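Local coordinates for protein phosphate transporter (Thermotoga maritima MSB8, PDB 6L85) that probably imports phosphate across the cell membrane by coupling its uptake to sodium ions, as a bacterial relative of the human SLC20 carriers, at residues T2-A7 with A267-V272; A41-M46 with G299-G304. All coordinates share one frame; numbering follows the deposited sequence.

Contact 1 of 2, residues T2-A7 with A267-V272; sequences TILIIA and AAVMIV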
loop_
_atom_site.group_PDB
_atom_site.type_symbol
_atom_site.label_atom_id
_atom_site.label_comp_id
_atom_site.label_asym_id
_atom_site.label_seq_id
_atom_site.Cartn_x
_atom_site.Cartn_y
_atom_site.Cartn_z
ATOM N N THR B 2 -30.339 -13.960 -12.021
ATOM C CA THR B 2 -29.633 -14.917 -12.869
ATOM C C THR B 2 -28.674 -14.192 -13.814
ATOM O O THR B 2 -27.538 -14.642 -14.030
ATOM C CB THR B 2 -30.624 -15.779 -13.660
ATOM O OG1 THR B 2 -31.401 -16.573 -12.756
ATOM C CG2 THR B 2 -29.880 -16.732 -14.588
ATOM N N ILE B 3 -29.107 -13.056 -14.373
ATOM C CA ILE B 3 -28.211 -12.299 -15.242
ATOM C C ILE B 3 -26.997 -11.801 -14.463
ATOM O O ILE B 3 -25.887 -11.756 -15.003
ATOM C CB ILE B 3 -28.957 -11.145 -15.954
ATOM C CG1 ILE B 3 -28.058 -10.529 -17.027
ATOM C CG2 ILE B 3 -29.316 -10.045 -14.989
ATOM C CD1 ILE B 3 -28.046 -11.296 -18.312
ATOM N N LEU B 4 -27.170 -11.459 -13.180
ATOM C CA LEU B 4 -26.026 -11.041 -12.370
ATOM C C LEU B 4 -25.048 -12.190 -12.155
ATOM O O LEU B 4 -23.828 -11.995 -12.205
ATOM C CB LEU B 4 -26.504 -10.486 -11.031
ATOM C CG LEU B 4 -27.196 -9.125 -11.150
ATOM C CD1 LEU B 4 -27.394 -8.450 -9.789
ATOM C CD2 LEU B 4 -26.392 -8.246 -12.082
ATOM N N ILE B 5 -25.568 -13.401 -11.948
ATOM C CA ILE B 5 -24.713 -14.565 -11.754
ATOM C C ILE B 5 -23.930 -14.867 -13.020
ATOM O O ILE B 5 -22.725 -15.165 -12.971
ATOM C CB ILE B 5 -25.563 -15.772 -11.322
ATOM C CG1 ILE B 5 -26.106 -15.545 -9.910
ATOM C CG2 ILE B 5 -24.755 -17.067 -11.425
ATOM C CD1 ILE B 5 -27.451 -16.210 -9.652
ATOM N N ILE B 6 -24.607 -14.819 -14.172
ATOM C CA ILE B 6 -23.930 -15.075 -15.440
ATOM C C ILE B 6 -22.877 -14.006 -15.700
ATOM O O ILE B 6 -21.777 -14.307 -16.172
ATOM C CB ILE B 6 -24.960 -15.170 -16.584
ATOM C CG1 ILE B 6 -25.734 -16.491 -16.477
ATOM C CG2 ILE B 6 -24.297 -15.075 -17.946
ATOM C CD1 ILE B 6 -27.007 -16.516 -17.306
ATOM N N ALA B 7 -23.190 -12.746 -15.388
ATOM C CA ALA B 7 -22.205 -11.680 -15.516
ATOM C C ALA B 7 -21.006 -11.929 -14.614
ATOM O O ALA B 7 -19.861 -11.714 -15.025
ATOM C CB ALA B 7 -22.842 -10.328 -15.185
ATOM N N ALA B 267 -19.794 -4.021 -15.116
ATOM C CA ALA B 267 -20.447 -2.819 -14.597
ATOM C C ALA B 267 -21.643 -2.416 -15.454
ATOM O O ALA B 267 -22.670 -1.968 -14.931
ATOM C CB ALA B 267 -19.461 -1.650 -14.533
ATOM N N ALA B 268 -21.525 -2.534 -16.776
ATOM C CA ALA B 268 -22.651 -2.158 -17.620
ATOM C C ALA B 268 -23.850 -3.050 -17.321
ATOM O O ALA B 268 -24.994 -2.568 -17.232
ATOM C CB ALA B 268 -22.259 -2.214 -19.100
ATOM N N VAL B 269 -23.601 -4.348 -17.128
ATOM C CA VAL B 269 -24.706 -5.251 -16.777
ATOM C C VAL B 269 -25.305 -4.889 -15.417
ATOM O O VAL B 269 -26.535 -4.846 -15.252
ATOM C CB VAL B 269 -24.239 -6.714 -16.808
ATOM C CG1 VAL B 269 -25.349 -7.618 -16.342
ATOM C CG2 VAL B 269 -23.771 -7.092 -18.231
ATOM N N MET B 270 -24.448 -4.627 -14.420
ATOM C CA MET B 270 -24.939 -4.235 -13.099
ATOM C C MET B 270 -25.736 -2.932 -13.161
ATOM O O MET B 270 -26.763 -2.794 -12.494
ATOM C CB MET B 270 -23.773 -4.095 -12.119
ATOM C CG MET B 270 -23.027 -5.421 -11.877
ATOM S SD MET B 270 -21.597 -5.200 -10.805
ATOM C CE MET B 270 -22.463 -4.643 -9.324
ATOM N N ILE B 271 -25.253 -1.952 -13.925
ATOM C CA ILE B 271 -25.926 -0.667 -13.995
ATOM C C ILE B 271 -27.288 -0.831 -14.645
ATOM O O ILE B 271 -28.269 -0.236 -14.189
ATOM C CB ILE B 271 -25.056 0.366 -14.732
ATOM C CG1 ILE B 271 -23.852 0.764 -13.880
ATOM C CG2 ILE B 271 -25.846 1.616 -15.019
ATOM C CD1 ILE B 271 -22.747 1.452 -14.684
ATOM N N VAL B 272 -27.393 -1.665 -15.688
ATOM C CA VAL B 272 -28.708 -1.844 -16.302
ATOM C C VAL B 272 -29.653 -2.583 -15.343
ATOM O O VAL B 272 -30.799 -2.155 -15.134
ATOM C CB VAL B 272 -28.593 -2.532 -17.680
ATOM C CG1 VAL B 272 -29.977 -2.870 -18.249
ATOM C CG2 VAL B 272 -27.880 -1.617 -18.682
#
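Every contact between residues 2-7 and 267-272 is apolar, and no hydrogen bond crosses the gap. Val269 carries most of it through one methyl: CG1, anti to the backbone N (chi1 176°), points into the first turn of the opposing helix and settles among Ile3, Leu4 and Ala7. Its closest neighbour is the methyl of the residue one turn on from Ile3, Ala7 CB lying 3.9 Å from Val269 CG1. Ile3 crosses the valine obliquely and meets it with a methylene rather than a methyl, Ile3 CG1 standing 4.0 Å from Val269 CG1; that branch is anti to the backbone N (chi1 -170°), which leaves CG2 in the crowded position between N and the carbonyl carbon. Leu4 completes the set more loosely, CD2 coming within 4.4 Å of Val269 CG1.

The two helices, the N-terminal end of helix 2-32 and the later part of helix 260-275, run antiparallel at 170° with segment axes 10.0 Å apart, part of the all-helical membrane bundle of the phosphate transporter family. The backbones come nearest at Leu4 and Met270, whose CA atoms are 6.9 Å apart.

A second, looser apolar touch lies beside the valine. Leu4 leans across to the near part of Met270, Leu4 CD2 lying 4.4 Å from Met270 CG and as far from its CA; beyond CG, the sulfur and terminal methyl lead away from the leucine, and Met270 also packs on Pro285. Helix 76-99 flanks the pair, with Leu84 against Ile3 and Ala83 against Val269.

Contact 2 of 2, residues A41-M46 with G299-G304; sequences AALIAM and GVFFLG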
loop_
_atom_site.group_PDB
_atom_site.type_symbol
_atom_site.label_atom_id
_atom_site.label_comp_id
_atom_site.label_asym_id
_atom_site.label_seq_id
_atom_site.Cartn_x
_atom_site.Cartn_y
_atom_site.Cartn_z
ATOM N N ALA B 41 7.270 -14.554 -8.785
ATOM C CA ALA B 41 6.723 -13.548 -9.687
ATOM C C ALA B 41 5.205 -13.592 -9.673
ATOM O O ALA B 41 4.547 -12.549 -9.600
ATOM C CB ALA B 41 7.255 -13.759 -11.108
ATOM N N ALA B 42 4.637 -14.801 -9.683
ATOM C CA ALA B 42 3.185 -14.937 -9.686
ATOM C C ALA B 42 2.569 -14.400 -8.394
ATOM O O ALA B 42 1.561 -13.688 -8.436
ATOM C CB ALA B 42 2.798 -16.398 -9.919
ATOM N N LEU B 43 3.164 -14.715 -7.234
ATOM C CA LEU B 43 2.575 -14.251 -5.967
ATOM C C LEU B 43 2.637 -12.726 -5.838
ATOM O O LEU B 43 1.648 -12.060 -5.431
ATOM C CB LEU B 43 3.281 -14.928 -4.789
ATOM C CG LEU B 43 3.100 -16.448 -4.727
ATOM C CD1 LEU B 43 4.055 -17.130 -3.703
ATOM C CD2 LEU B 43 1.650 -16.815 -4.459
ATOM N N ILE B 44 3.793 -12.154 -6.188
ATOM C CA ILE B 44 3.930 -10.702 -6.181
ATOM C C ILE B 44 2.891 -10.069 -7.099
ATOM O O ILE B 44 2.179 -9.127 -6.707
ATOM C CB ILE B 44 5.354 -10.282 -6.590
ATOM C CG1 ILE B 44 6.402 -10.946 -5.706
ATOM C CG2 ILE B 44 5.495 -8.769 -6.530
ATOM C CD1 ILE B 44 7.818 -10.614 -6.108
ATOM N N ALA B 45 2.790 -10.576 -8.338
ATOM C CA ALA B 45 1.858 -9.989 -9.301
ATOM C C ALA B 45 0.435 -10.097 -8.799
ATOM O O ALA B 45 -0.366 -9.191 -9.009
ATOM C CB ALA B 45 1.985 -10.666 -10.664
ATOM N N MET B 46 0.103 -11.208 -8.133
ATOM C CA MET B 46 -1.233 -11.374 -7.574
ATOM C C MET B 46 -1.598 -10.197 -6.693
ATOM O O MET B 46 -2.709 -9.659 -6.778
ATOM C CB MET B 46 -1.312 -12.662 -6.761
ATOM C CG MET B 46 -1.532 -13.887 -7.603
ATOM S SD MET B 46 -1.773 -15.311 -6.537
ATOM C CE MET B 46 -3.554 -15.306 -6.363
ATOM N N GLY B 299 -5.932 -15.760 -12.404
ATOM C CA GLY B 299 -5.387 -16.131 -13.700
ATOM C C GLY B 299 -3.872 -16.058 -13.726
ATOM O O GLY B 299 -3.209 -16.887 -14.354
ATOM N N VAL B 300 -3.302 -15.057 -13.052
ATOM C CA VAL B 300 -1.851 -14.974 -12.953
ATOM C C VAL B 300 -1.307 -16.230 -12.299
ATOM O O VAL B 300 -0.327 -16.820 -12.768
ATOM C CB VAL B 300 -1.425 -13.726 -12.158
ATOM C CG1 VAL B 300 0.027 -13.919 -11.603
ATOM C CG2 VAL B 300 -1.539 -12.473 -12.994
ATOM N N PHE B 301 -1.952 -16.669 -11.212
ATOM C CA PHE B 301 -1.411 -17.801 -10.467
ATOM C C PHE B 301 -1.633 -19.137 -11.169
ATOM O O PHE B 301 -0.732 -19.975 -11.191
ATOM C CB PHE B 301 -2.011 -17.867 -9.064
ATOM C CG PHE B 301 -1.395 -18.935 -8.207
ATOM C CD1 PHE B 301 -0.137 -18.755 -7.643
ATOM C CD2 PHE B 301 -2.053 -20.133 -7.996
ATOM C CE1 PHE B 301 0.449 -19.757 -6.843
ATOM C CE2 PHE B 301 -1.482 -21.144 -7.196
ATOM C CZ PHE B 301 -0.230 -20.953 -6.616
ATOM N N PHE B 302 -2.825 -19.385 -11.699
ATOM C CA PHE B 302 -3.127 -20.713 -12.214
ATOM C C PHE B 302 -2.774 -20.912 -13.675
ATOM O O PHE B 302 -2.670 -22.066 -14.116
ATOM C CB PHE B 302 -4.605 -21.040 -12.036
ATOM C CG PHE B 302 -4.977 -21.391 -10.623
ATOM C CD1 PHE B 302 -4.519 -22.570 -10.040
ATOM C CD2 PHE B 302 -5.781 -20.543 -9.877
ATOM C CE1 PHE B 302 -4.860 -22.894 -8.731
ATOM C CE2 PHE B 302 -6.132 -20.855 -8.576
ATOM C CZ PHE B 302 -5.670 -22.035 -7.996
ATOM N N LEU B 303 -2.625 -19.850 -14.455
ATOM C CA LEU B 303 -2.379 -20.104 -15.867
ATOM C C LEU B 303 -1.230 -19.273 -16.425
ATOM O O LEU B 303 -0.543 -19.712 -17.352
ATOM C CB LEU B 303 -3.676 -19.883 -16.657
ATOM C CG LEU B 303 -3.633 -20.202 -18.153
ATOM C CD1 LEU B 303 -3.010 -21.587 -18.400
ATOM C CD2 LEU B 303 -5.034 -20.102 -18.768
ATOM N N GLY B 304 -0.997 -18.081 -15.870
ATOM C CA GLY B 304 0.056 -17.219 -16.384
ATOM C C GLY B 304 1.438 -17.787 -16.178
ATOM O O GLY B 304 2.388 -17.384 -16.871
#
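Two transmembrane helices of the transporter's helical bundle, 38-56 and 286-302, meet here at the subunit interface through apolar side chains and a Met-aromatic contact. Val300 comes first: its CG1, anti to the backbone N (chi1 159°), rests on the Ala42 carbonyl, 3.5 Å from Ala42 O, and against the methyl of Ala45, 3.9 Å from Ala45 CB. Val23 of helix 2-32 also packs on this valine. Phe301 follows, its CG anti to the backbone N, so that the ring lies alongside Leu43, whose CD2 is 4.0 Å from Phe301 CE1. Met46, bent at chi3 (92°), crosses Phe301 obliquely: its SD sits 4.8 Å from the ring centroid, 52° off the normal, and 3.6 Å from Phe301 CB. Phe215 of the second subunit meets the ring edge-to-face, and Phe219 of that subunit adds a second ring contact. An alanine at Phe301 would take away the ring beside Met46 SD and Leu43 CD2, and would probably loosen the packing against both phenylalanines across the interface. Leu303 departs from helical backbone angles, and Gly299 O accepts from both Leu303 N and Gly304 N.

Overall arrangement
Contact 2 is the deeper of the two, its touching residues mostly buried and its centre about 14 Å from the centre of the chain; contact 1 lies about 24 Å out and is only partly buried. They share no helix, but their elements are sequence neighbours: 2-32 precedes 38-56, and 260-275 precedes 286-302. Their centres are about 27 Å apart and their nearest atoms about 15 Å apart, without touching. Both lack hydrogen bonds between segments. Aliphatic side chains suffice in contact 1, within one subunit, whereas contact 2 adds a methionine and an aromatic ring that both also meet phenylalanines of the second subunit. Helix 2-32 reaches both, supplying one side of contact 1 and flanking contact 2.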